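Outer membrane protein SusF (Bacteroides thetaiotaomicron, PDB 4FE9) binds starch at the bacterial cell surface through its carbohydrate-binding modules, before the glycan is transported into the periplasm for degradation. Local coordinates at residues 303-309 and 340-345; 436-440 and 461-467; 412-417 and 429-433; 349-353 and 364-368. All blocks are in the same frame, centred on the assembly; numbering follows the deposited sequence.

Contact 1. Residues 303-309 and 340-345. With GLC (alpha-D-glucopyranose), chain C; GLC (alpha-D-glucopyranose), chain B; EDO (1,2-ethanediol), chain J.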
# COMPACT_ATOMS: atom_id res chain seq x y z
N ALA A 303 6.65 -25.67 -13.60
CA ALA A 303 6.75 -25.73 -12.15
C ALA A 303 8.20 -25.53 -11.76
O ALA A 303 9.09 -25.92 -12.50
CB ALA A 303 6.21 -27.06 -11.63
N ASN A 304 8.43 -24.62 -10.80
CA ASN A 304 9.78 -24.31 -10.31
C ASN A 304 10.60 -23.35 -11.16
O ASN A 304 11.78 -23.11 -10.87
CB ASN A 304 10.58 -25.59 -10.06
CG ASN A 304 9.92 -26.50 -9.01
OD1 ASN A 304 8.89 -26.15 -8.41
ND2 ASN A 304 10.48 -27.68 -8.84
N ASP A 305 10.00 -22.82 -12.22
CA ASP A 305 10.56 -21.64 -12.89
C ASP A 305 10.75 -20.50 -11.87
O ASP A 305 9.88 -20.25 -11.06
CB ASP A 305 9.62 -21.19 -14.01
CG ASP A 305 9.79 -22.03 -15.31
OD1 ASP A 305 10.88 -22.67 -15.48
OD2 ASP A 305 8.84 -22.04 -16.17
N GLN A 306 11.91 -19.85 -11.91
CA GLN A 306 12.10 -18.60 -11.14
C GLN A 306 12.21 -17.41 -12.07
O GLN A 306 12.80 -17.52 -13.13
CB GLN A 306 13.36 -18.70 -10.28
CG GLN A 306 13.24 -19.75 -9.16
CD GLN A 306 14.54 -20.02 -8.46
OE1 GLN A 306 15.19 -19.10 -7.96
NE2 GLN A 306 14.90 -21.28 -8.35
N VAL A 307 11.63 -16.29 -11.67
CA VAL A 307 11.70 -15.06 -12.47
C VAL A 307 12.03 -13.82 -11.64
O VAL A 307 11.73 -13.76 -10.44
CB VAL A 307 10.38 -14.80 -13.23
CG1 VAL A 307 10.12 -15.92 -14.27
CG2 VAL A 307 9.24 -14.68 -12.28
N LYS A 308 12.53 -12.79 -12.32
CA LYS A 308 12.64 -11.43 -11.74
C LYS A 308 12.28 -10.37 -12.82
O LYS A 308 12.23 -10.69 -14.00
CB LYS A 308 14.06 -11.18 -11.23
CG LYS A 308 14.34 -11.77 -9.87
CD LYS A 308 15.67 -11.37 -9.39
CE LYS A 308 15.57 -10.29 -8.36
NZ LYS A 308 16.87 -10.11 -7.64
N PHE A 309 12.05 -9.14 -12.39
CA PHE A 309 11.58 -8.08 -13.27
C PHE A 309 12.54 -6.91 -13.17
O PHE A 309 13.20 -6.75 -12.15
CB PHE A 309 10.18 -7.62 -12.87
CG PHE A 309 9.15 -8.70 -12.94
CD1 PHE A 309 8.89 -9.50 -11.83
CD2 PHE A 309 8.44 -8.92 -14.11
CE1 PHE A 309 7.93 -10.52 -11.90
CE2 PHE A 309 7.53 -9.98 -14.21
CZ PHE A 309 7.28 -10.77 -13.09
N GLY A 340 14.72 -14.38 -2.86
CA GLY A 340 14.33 -13.07 -3.41
C GLY A 340 13.87 -13.16 -4.86
O GLY A 340 13.32 -12.20 -5.40
N ASN A 341 14.11 -14.32 -5.49
CA ASN A 341 13.48 -14.65 -6.76
C ASN A 341 12.04 -14.96 -6.54
O ASN A 341 11.68 -15.49 -5.49
CB ASN A 341 14.13 -15.89 -7.37
CG ASN A 341 15.54 -15.65 -7.82
OD1 ASN A 341 16.01 -14.51 -7.87
ND2 ASN A 341 16.20 -16.71 -8.27
N LEU A 342 11.22 -14.73 -7.56
CA LEU A 342 9.86 -15.22 -7.54
C LEU A 342 9.75 -16.60 -8.19
O LEU A 342 10.09 -16.77 -9.39
CB LEU A 342 8.92 -14.23 -8.22
CG LEU A 342 7.47 -14.67 -8.25
CD1 LEU A 342 6.89 -14.73 -6.85
CD2 LEU A 342 6.63 -13.78 -9.13
N LYS A 343 9.28 -17.57 -7.42
CA LYS A 343 9.21 -18.95 -7.87
C LYS A 343 7.77 -19.34 -8.15
O LYS A 343 6.88 -19.09 -7.34
CB LYS A 343 9.83 -19.90 -6.84
CG LYS A 343 9.53 -21.41 -7.08
CD LYS A 343 10.60 -22.30 -6.45
CE LYS A 343 9.99 -23.59 -5.90
NZ LYS A 343 10.88 -24.23 -4.86
N VAL A 344 7.53 -19.86 -9.34
CA VAL A 344 6.22 -20.29 -9.69
C VAL A 344 6.14 -21.81 -9.47
O VAL A 344 7.04 -22.54 -9.89
CB VAL A 344 5.90 -19.96 -11.18
CG1 VAL A 344 4.48 -20.35 -11.50
CG2 VAL A 344 6.12 -18.46 -11.45
N GLY A 345 5.13 -22.25 -8.74
CA GLY A 345 5.08 -23.66 -8.30
C GLY A 345 4.21 -24.56 -9.18
O GLY A 345 4.51 -25.76 -9.33
C1 GLC C . 20.04 -13.73 -10.81
C2 GLC C . 19.20 -14.65 -9.95
C3 GLC C . 20.08 -15.71 -9.28
C4 GLC C . 20.90 -16.47 -10.30
C5 GLC C . 21.73 -15.45 -11.08
C6 GLC C . 22.53 -16.12 -12.19
O2 GLC C . 18.64 -13.84 -8.93
O3 GLC C . 19.26 -16.63 -8.54
O4 GLC C . 21.77 -17.39 -9.62
O5 GLC C . 20.87 -14.49 -11.70
O6 GLC C . 23.49 -15.18 -12.68
C1 GLC B . 21.83 -8.92 -9.70
C2 GLC B . 20.37 -9.27 -9.43
C3 GLC B . 20.22 -10.75 -9.16
C4 GLC B . 20.81 -11.55 -10.31
C5 GLC B . 22.24 -11.13 -10.54
C6 GLC B . 22.83 -11.87 -11.73
O2 GLC B . 19.93 -8.55 -8.30
O3 GLC B . 18.84 -11.10 -8.99
O4 GLC B . 20.83 -12.91 -9.96
O5 GLC B . 22.32 -9.72 -10.78
O6 GLC B . 24.18 -11.43 -11.88
C1 EDO J . 7.12 -28.31 -14.28
O1 EDO J . 5.91 -28.12 -15.05
C2 EDO J . 8.34 -28.26 -15.20
O2 EDO J . 9.55 -28.09 -14.45
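V307 and L342 form an antiparallel hydrogen-bonded pair, V307 N giving to L342 O at 2.8 Å and L342 N to V307 O at 3.1 Å. Q306 and K343 make the adjoining non-hydrogen-bonded pair, and the short axes run at 134° to each other. The pairing carries on through V344 and N304: V344 N reaches D305 O at 2.9 Å in an almost straight bond, and N304 N meets V344 O. The side chains of Q306 and N341 cross, their amide planes 50° apart. N341 ND2 donates to Q306 OE1 over 2.6 Å, with the acceptor lying in the N341 amide plane. The same ND2 gives to O3 of the chain C glucose, while N341 OD1 takes the O2 hydroxyl of that sugar at 2.9 Å. Both ends of the amide therefore hold one glucose, and Q306 fixes which way the amide is flipped. K308 runs across N341, its CD 3.5 Å from N341 OD1. A bend at chi3 (103°) then carries K308 NZ to O3 of the chain B glucose, 2.6 Å away. K308 and N341 thus grip adjacent sugars in the glycan site of the second carbohydrate-binding module. On the buried face V307 CG2 packs alongside L342 CB at 4.1 Å. Within the eight-stranded antiparallel sheet, strand 306-310 lies between strands 341-343 and 264-267, and strand 336-338 flanks 341-343 at the sheet margin. W272 touches Q306 and N341, D318 forms a salt bridge with K308, and L342 packs on strand 360-366.

Contact 2. Residues 436-440 and 461-467. With EDO (1,2-ethanediol), chain F.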
# COMPACT_ATOMS: atom_id res chain seq x y z
N GLY A 436 0.23 -11.01 -39.19
CA GLY A 436 0.62 -12.23 -38.46
C GLY A 436 1.51 -11.97 -37.22
O GLY A 436 2.18 -12.86 -36.74
N GLN A 437 1.52 -10.72 -36.74
CA GLN A 437 2.07 -10.40 -35.43
C GLN A 437 0.99 -9.95 -34.41
O GLN A 437 0.00 -9.31 -34.77
CB GLN A 437 3.10 -9.32 -35.57
CG GLN A 437 4.35 -9.63 -34.88
CD GLN A 437 5.44 -9.92 -35.83
OE1 GLN A 437 5.35 -9.56 -36.99
NE2 GLN A 437 6.54 -10.45 -35.32
N ILE A 438 1.18 -10.28 -33.13
CA ILE A 438 0.34 -9.64 -32.11
C ILE A 438 0.80 -8.21 -31.90
O ILE A 438 1.98 -7.97 -31.74
CB ILE A 438 0.37 -10.40 -30.77
CG1 ILE A 438 0.07 -11.88 -31.01
CG2 ILE A 438 -0.67 -9.80 -29.82
CD1 ILE A 438 -0.17 -12.69 -29.74
N ALA A 439 -0.10 -7.26 -32.20
CA ALA A 439 0.16 -5.82 -31.96
C ALA A 439 -0.63 -5.35 -30.76
O ALA A 439 -1.86 -5.21 -30.82
CB ALA A 439 -0.23 -4.99 -33.19
N TYR A 440 0.09 -5.02 -29.69
CA TYR A 440 -0.52 -4.51 -28.50
C TYR A 440 -0.84 -3.02 -28.64
O TYR A 440 0.07 -2.21 -28.93
CB TYR A 440 0.41 -4.72 -27.30
CG TYR A 440 0.66 -6.16 -27.00
CD1 TYR A 440 -0.30 -6.92 -26.37
CD2 TYR A 440 1.80 -6.81 -27.49
CE1 TYR A 440 -0.12 -8.28 -26.16
CE2 TYR A 440 1.99 -8.18 -27.29
CZ TYR A 440 1.05 -8.89 -26.58
OH TYR A 440 1.25 -10.25 -26.31
N ASN A 461 -0.38 -17.03 -30.75
CA ASN A 461 0.75 -17.63 -30.11
C ASN A 461 1.51 -16.61 -29.29
O ASN A 461 2.36 -15.89 -29.82
CB ASN A 461 1.67 -18.26 -31.15
CG ASN A 461 2.76 -19.10 -30.53
OD1 ASN A 461 3.28 -18.77 -29.46
ND2 ASN A 461 3.18 -20.12 -31.26
N PHE A 462 1.25 -16.57 -27.99
CA PHE A 462 1.87 -15.58 -27.14
C PHE A 462 3.32 -15.83 -26.95
O PHE A 462 4.09 -14.91 -26.73
CB PHE A 462 1.18 -15.50 -25.80
CG PHE A 462 -0.12 -14.79 -25.84
CD1 PHE A 462 -0.16 -13.41 -25.93
CD2 PHE A 462 -1.30 -15.49 -25.68
CE1 PHE A 462 -1.38 -12.75 -25.95
CE2 PHE A 462 -2.51 -14.84 -25.66
CZ PHE A 462 -2.56 -13.45 -25.78
N GLY A 463 3.73 -17.09 -27.09
CA GLY A 463 5.15 -17.44 -27.00
C GLY A 463 5.91 -16.84 -28.17
O GLY A 463 7.05 -16.40 -28.03
N ASN A 464 5.28 -16.86 -29.34
CA ASN A 464 5.89 -16.37 -30.57
C ASN A 464 5.68 -14.87 -30.74
O ASN A 464 6.56 -14.16 -31.24
CB ASN A 464 5.28 -17.09 -31.76
CG ASN A 464 6.17 -18.13 -32.31
OD1 ASN A 464 6.18 -18.38 -33.51
ND2 ASN A 464 6.95 -18.76 -31.43
N GLY A 465 4.49 -14.40 -30.37
CA GLY A 465 4.07 -13.04 -30.66
C GLY A 465 3.41 -12.96 -32.01
O GLY A 465 3.43 -11.91 -32.66
N THR A 466 2.87 -14.09 -32.46
CA THR A 466 2.31 -14.16 -33.80
C THR A 466 0.89 -14.50 -33.66
O THR A 466 0.47 -14.95 -32.61
CB THR A 466 2.98 -15.27 -34.65
OG1 THR A 466 2.64 -16.55 -34.11
CG2 THR A 466 4.50 -15.09 -34.66
N GLY A 467 0.13 -14.30 -34.72
CA GLY A 467 -1.26 -14.76 -34.73
C GLY A 467 -1.89 -14.71 -36.11
O GLY A 467 -1.29 -14.20 -37.04
C1 EDO F . 3.24 -11.20 -23.81
O1 EDO F . 1.86 -11.17 -23.43
C2 EDO F . 3.87 -9.90 -23.37
O2 EDO F . 5.23 -9.87 -23.81
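I438 meets the turn at 461-467 along the length of its side chain. Its CB lies 3.9 Å from G465 O, the carbonyl that also accepts the I438 backbone N at 2.8 Å from above the carbonyl plane. With CG1 anti to the carbonyl carbon (chi1 -51°), the longer branch is laid against the turn, and CG1 sits 3.5 Å from T466 O. CD1 extends onward to the F462 ring, 3.9 Å from F462 CD1, the two side chains crossing at about a right angle. The other branch, CG2, rests over one face of the Y440 ring. Y440 OH in turn comes to the edge of the F462 ring, in its plane, 3.5 Å from F462 CD1. With an alanine here CG1, CG2 and CD1 are gone, which is likely to open a gap between the F462 and Y440 rings and the T466 carbonyl. F401, on strand 401-402, meets the F462 ring edge-to-face. The turn is braced from within: N461 O accepts G465 N at 2.7 Å and T466 N as well, while N461 OD1 takes N464 N. Together these features make an Asx motif followed by a G1 beta bulge, with G465 at positive phi, linking strands 458-461 and 466-469 of the third carbohydrate-binding module.

Contact 3. Residues 412-417 and 429-433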
# COMPACT_ATOMS: atom_id res chain seq x y z
N VAL A 412 -12.81 -6.96 -35.56
CA VAL A 412 -12.33 -7.78 -34.46
C VAL A 412 -11.72 -6.90 -33.36
O VAL A 412 -10.92 -6.02 -33.64
CB VAL A 412 -11.26 -8.76 -34.94
CG1 VAL A 412 -10.75 -9.63 -33.76
CG2 VAL A 412 -11.82 -9.65 -36.07
N ARG A 413 -12.15 -7.10 -32.13
CA ARG A 413 -11.44 -6.61 -30.96
C ARG A 413 -11.11 -7.77 -30.00
O ARG A 413 -11.89 -8.75 -29.89
CB ARG A 413 -12.27 -5.53 -30.25
CG ARG A 413 -12.66 -4.35 -31.12
CD ARG A 413 -11.44 -3.43 -31.43
NE ARG A 413 -11.16 -2.47 -30.33
CZ ARG A 413 -11.77 -1.29 -30.17
NH1 ARG A 413 -12.80 -0.95 -30.93
NH2 ARG A 413 -11.40 -0.47 -29.17
N ILE A 414 -9.93 -7.70 -29.38
CA ILE A 414 -9.49 -8.73 -28.42
C ILE A 414 -8.92 -8.00 -27.18
O ILE A 414 -8.25 -6.95 -27.31
CB ILE A 414 -8.36 -9.60 -29.00
CG1 ILE A 414 -8.61 -9.89 -30.50
CG2 ILE A 414 -8.20 -10.92 -28.19
CD1 ILE A 414 -7.37 -10.39 -31.23
N CYS A 415 -9.18 -8.55 -25.99
CA CYS A 415 -8.55 -8.04 -24.77
C CYS A 415 -8.27 -9.11 -23.70
O CYS A 415 -8.70 -10.28 -23.82
CB CYS A 415 -9.37 -6.89 -24.18
SG CYS A 415 -10.91 -7.44 -23.39
N VAL A 416 -7.47 -8.72 -22.71
CA VAL A 416 -7.57 -9.24 -21.35
C VAL A 416 -8.20 -8.18 -20.47
O VAL A 416 -8.51 -7.08 -20.94
CB VAL A 416 -6.19 -9.61 -20.79
CG1 VAL A 416 -5.53 -10.69 -21.65
CG2 VAL A 416 -5.31 -8.36 -20.74
N ASN A 417 -8.49 -8.53 -19.21
CA ASN A 417 -8.95 -7.56 -18.24
C ASN A 417 -8.50 -7.98 -16.83
O ASN A 417 -9.17 -8.74 -16.17
CB ASN A 417 -10.49 -7.45 -18.27
CG ASN A 417 -11.05 -6.43 -17.24
OD1 ASN A 417 -11.92 -6.76 -16.42
ND2 ASN A 417 -10.60 -5.16 -17.35
N THR A 429 -6.16 -2.70 -21.99
CA THR A 429 -5.30 -3.84 -22.21
C THR A 429 -5.82 -4.64 -23.39
O THR A 429 -6.27 -5.79 -23.26
CB THR A 429 -5.19 -4.77 -20.91
OG1 THR A 429 -6.50 -5.20 -20.51
CG2 THR A 429 -4.54 -4.00 -19.73
N GLU A 430 -5.82 -4.00 -24.55
CA GLU A 430 -6.34 -4.66 -25.73
C GLU A 430 -5.28 -4.76 -26.78
O GLU A 430 -4.17 -4.18 -26.65
CB GLU A 430 -7.62 -3.97 -26.26
CG GLU A 430 -7.35 -2.59 -26.97
CD GLU A 430 -8.49 -2.17 -27.90
OE1 GLU A 430 -9.11 -3.07 -28.57
OE2 GLU A 430 -8.69 -0.93 -28.05
N PHE A 431 -5.53 -5.62 -27.76
CA PHE A 431 -4.59 -5.83 -28.82
C PHE A 431 -5.29 -6.46 -30.03
O PHE A 431 -6.51 -6.67 -30.03
CB PHE A 431 -3.45 -6.75 -28.33
CG PHE A 431 -3.95 -8.05 -27.79
CD1 PHE A 431 -4.12 -9.14 -28.62
CD2 PHE A 431 -4.35 -8.14 -26.47
CE1 PHE A 431 -4.61 -10.34 -28.13
CE2 PHE A 431 -4.82 -9.35 -25.96
CZ PHE A 431 -4.98 -10.43 -26.81
N ILE A 432 -4.53 -6.64 -31.08
CA ILE A 432 -5.05 -7.15 -32.35
C ILE A 432 -3.87 -7.81 -33.12
O ILE A 432 -2.75 -7.87 -32.61
CB ILE A 432 -5.74 -5.99 -33.16
CG1 ILE A 432 -6.71 -6.54 -34.22
CG2 ILE A 432 -4.67 -5.06 -33.78
CD1 ILE A 432 -7.84 -7.35 -33.64
N ILE A 433 -4.15 -8.36 -34.30
CA ILE A 433 -3.09 -8.90 -35.18
C ILE A 433 -2.95 -8.04 -36.45
O ILE A 433 -3.93 -7.78 -37.13
CB ILE A 433 -3.43 -10.35 -35.63
CG1 ILE A 433 -3.41 -11.28 -34.44
CG2 ILE A 433 -2.48 -10.83 -36.68
CD1 ILE A 433 -4.76 -11.65 -34.02
O HOH W 1 -8.42 -5.00 -30.12
O HOH W 2 -8.52 -3.91 -18.94
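R413 and E430 form a side-on salt bridge, two nitrogens against two oxygens. R413 NE points straight at the syn lone pair of E430 OE1 (2.8 Å, 174°), in the guanidinium plane, and R413 NH2 reaches E430 OE2 at 3.0 Å. Bends at chi2 and chi3 (-73° and -82°) turn the guanidinium toward E430, and the two flat groups lie nearly coplanar. R441 pairs with E430 OE2 too; a methionine in place of R413 would probably leave the buried carboxylate with R441 as its remaining cationic partner and less fixed in its rotation. Among the backbone bonds, F431 N gives to I414 O at 3.1 Å and V416 N to T429 O. T429 adds a side-chain bond, its OG1 donating to V416 O at 2.8 Å from above the carbonyl plane. Here antiparallel strands 410-415 and 430-434 pair within a sheet of the third carbohydrate-binding module of this Ig-fold protein. Most apolar contacts lie on the face that holds I414 and F431. I414 CB stands over the F431 ring, 4.3 Å from its centroid, and I414 CG2 comes to 3.5 Å from F431 CZ. I432 starts from the E430 side and brings its CD1 across to I414 CD1 at 3.9 Å; I433 CD1 touches I414 CD1 too. V458 and L460 of strand 458-461 pack against this cluster.

Contact 4. Residues 349-353 and 364-368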
# COMPACT_ATOMS: atom_id res chain seq x y z
N TRP A 349 -0.17 -21.37 -18.17
CA TRP A 349 -0.27 -20.01 -18.71
C TRP A 349 -0.89 -19.10 -17.67
O TRP A 349 -1.96 -19.41 -17.14
CB TRP A 349 -1.13 -20.00 -20.00
CG TRP A 349 -0.41 -20.61 -21.21
CD1 TRP A 349 -0.48 -21.92 -21.63
CD2 TRP A 349 0.51 -19.96 -22.09
NE1 TRP A 349 0.44 -22.13 -22.65
CE2 TRP A 349 0.96 -20.92 -23.03
CE3 TRP A 349 0.96 -18.64 -22.22
CZ2 TRP A 349 1.87 -20.61 -24.03
CZ3 TRP A 349 1.84 -18.33 -23.24
CH2 TRP A 349 2.29 -19.32 -24.13
N TYR A 350 -0.27 -17.94 -17.46
CA TYR A 350 -0.80 -16.94 -16.52
C TYR A 350 -0.77 -15.54 -17.14
O TYR A 350 0.16 -15.20 -17.84
CB TYR A 350 0.05 -16.94 -15.24
CG TYR A 350 0.01 -18.27 -14.48
CD1 TYR A 350 -1.11 -18.64 -13.76
CD2 TYR A 350 1.09 -19.14 -14.50
CE1 TYR A 350 -1.16 -19.86 -13.08
CE2 TYR A 350 1.05 -20.35 -13.81
CZ TYR A 350 -0.07 -20.68 -13.09
OH TYR A 350 -0.12 -21.90 -12.41
N LEU A 351 -1.82 -14.77 -16.90
CA LEU A 351 -1.75 -13.31 -17.00
C LEU A 351 -0.99 -12.73 -15.81
O LEU A 351 -1.45 -12.82 -14.66
CB LEU A 351 -3.17 -12.69 -17.05
CG LEU A 351 -3.20 -11.14 -17.26
CD1 LEU A 351 -4.40 -10.68 -18.07
CD2 LEU A 351 -3.15 -10.41 -15.98
N VAL A 352 0.22 -12.25 -16.08
CA VAL A 352 1.02 -11.61 -15.08
C VAL A 352 0.75 -10.09 -15.07
O VAL A 352 0.80 -9.43 -16.12
CB VAL A 352 2.49 -11.84 -15.35
CG1 VAL A 352 3.33 -11.10 -14.35
CG2 VAL A 352 2.81 -13.37 -15.28
N TYR A 353 0.42 -9.55 -13.90
CA TYR A 353 0.17 -8.12 -13.74
C TYR A 353 1.13 -7.52 -12.71
O TYR A 353 1.29 -8.07 -11.62
CB TYR A 353 -1.27 -7.93 -13.29
CG TYR A 353 -1.61 -6.53 -12.84
CD1 TYR A 353 -1.40 -6.13 -11.54
CD2 TYR A 353 -2.26 -5.65 -13.70
CE1 TYR A 353 -1.80 -4.86 -11.09
CE2 TYR A 353 -2.66 -4.40 -13.28
CZ TYR A 353 -2.41 -4.01 -11.98
OH TYR A 353 -2.78 -2.75 -11.56
N GLU A 364 0.76 -9.62 -9.48
CA GLU A 364 -0.37 -10.57 -9.47
C GLU A 364 -0.25 -11.59 -10.60
O GLU A 364 0.25 -11.27 -11.68
CB GLU A 364 -1.71 -9.83 -9.57
CG GLU A 364 -1.94 -8.81 -8.45
CD GLU A 364 -2.19 -9.48 -7.07
OE1 GLU A 364 -1.24 -9.58 -6.24
OE2 GLU A 364 -3.34 -9.93 -6.84
N PHE A 365 -0.55 -12.86 -10.28
CA PHE A 365 -0.83 -13.88 -11.29
C PHE A 365 -2.29 -14.18 -11.35
O PHE A 365 -2.93 -14.39 -10.32
CB PHE A 365 -0.09 -15.15 -10.98
CG PHE A 365 1.34 -15.10 -11.35
CD1 PHE A 365 2.15 -14.07 -10.90
CD2 PHE A 365 1.90 -16.11 -12.13
CE1 PHE A 365 3.49 -14.02 -11.24
CE2 PHE A 365 3.24 -16.08 -12.47
CZ PHE A 365 4.05 -15.03 -12.03
N GLU A 366 -2.83 -14.22 -12.56
CA GLU A 366 -4.27 -14.36 -12.76
C GLU A 366 -4.59 -15.39 -13.84
O GLU A 366 -3.73 -15.78 -14.57
CB GLU A 366 -4.87 -13.02 -13.13
CG GLU A 366 -5.08 -12.10 -11.93
CD GLU A 366 -5.34 -10.65 -12.34
OE1 GLU A 366 -6.29 -10.41 -13.13
OE2 GLU A 366 -4.62 -9.77 -11.83
N LYS A 367 -5.84 -15.80 -13.95
CA LYS A 367 -6.24 -16.69 -15.04
C LYS A 367 -5.94 -15.97 -16.37
O LYS A 367 -6.27 -14.79 -16.53
CB LYS A 367 -7.73 -17.03 -14.95
CG LYS A 367 -8.15 -17.77 -13.67
CD LYS A 367 -7.72 -19.22 -13.70
CE LYS A 367 -8.86 -20.13 -14.14
NZ LYS A 367 -8.69 -20.58 -15.56
N PRO A 368 -5.32 -16.69 -17.34
CA PRO A 368 -5.05 -16.12 -18.68
C PRO A 368 -6.30 -16.04 -19.52
O PRO A 368 -6.43 -16.79 -20.48
CB PRO A 368 -4.10 -17.14 -19.28
CG PRO A 368 -4.57 -18.44 -18.72
CD PRO A 368 -4.99 -18.12 -17.28
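Y353 and E364 are tied by two short, nearly straight backbone bonds, Y353 N to E364 O at 2.8 Å and E364 N to Y353 O at 2.7 Å. At the next hydrogen-bonded pair, E366 N gives to L351 O at 2.9 Å, while the return bond from L351 N to E366 O is weak, where the edge strand ends and the chain turns off at K367 and P368. V352 and F365 form the non-hydrogen-bonded pair between these two. The two acidic side chains on the L351 and Y353 face find their polar partners beyond the hairpin: E364 OE1 accepts S326 N, and E366 OE1 accepts K419 N. On the other face F365 carries the packing. V352 CG2 sits over its ring, 4.0 Å from the centroid and 16° off the normal, the two side chains lying side by side. Y350 comes to the rim of the same phenyl ring, with Y350 CG 3.7 Å from F365 CD2 and the planes inclined at 59°. Y350 CG, anti to its carbonyl carbon (chi1 -63°), leads the ring to this position, and Y350 OH bonds to I346 O. At the far end P368 CG packs against W349 CB at 4.0 Å and lies 3.2 Å from W349 O. The hairpin 348-357/360-366 ends the sheet of the second carbohydrate-binding module. Strand 294-301 pairs with 348-357 on its other side, helix 327-333 lies on the Y350 and F365 face, and the W349 indole meets Y300 and F401 edge-to-face.

Along the chain the order is contact 1, contact 4, contact 3, contact 2. Contacts 1 and 4 belong to one eight-stranded antiparallel sheet of the second carbohydrate-binding module, their centres about 14 Å apart. The sheet curls so that L342 and V344 of contact 1 pack on F365 of contact 4, which puts a shared core behind the sugar-binding strands. Contacts 3 and 2, about 12 Å apart between centres, lie in the third module, where strands 430-434 and 437-440 are neighbours. Contact 4 also reaches across the modules: L351 touches V416 of contact 3, and W349 touches F462 of contact 2, so the second and third modules pack directly together.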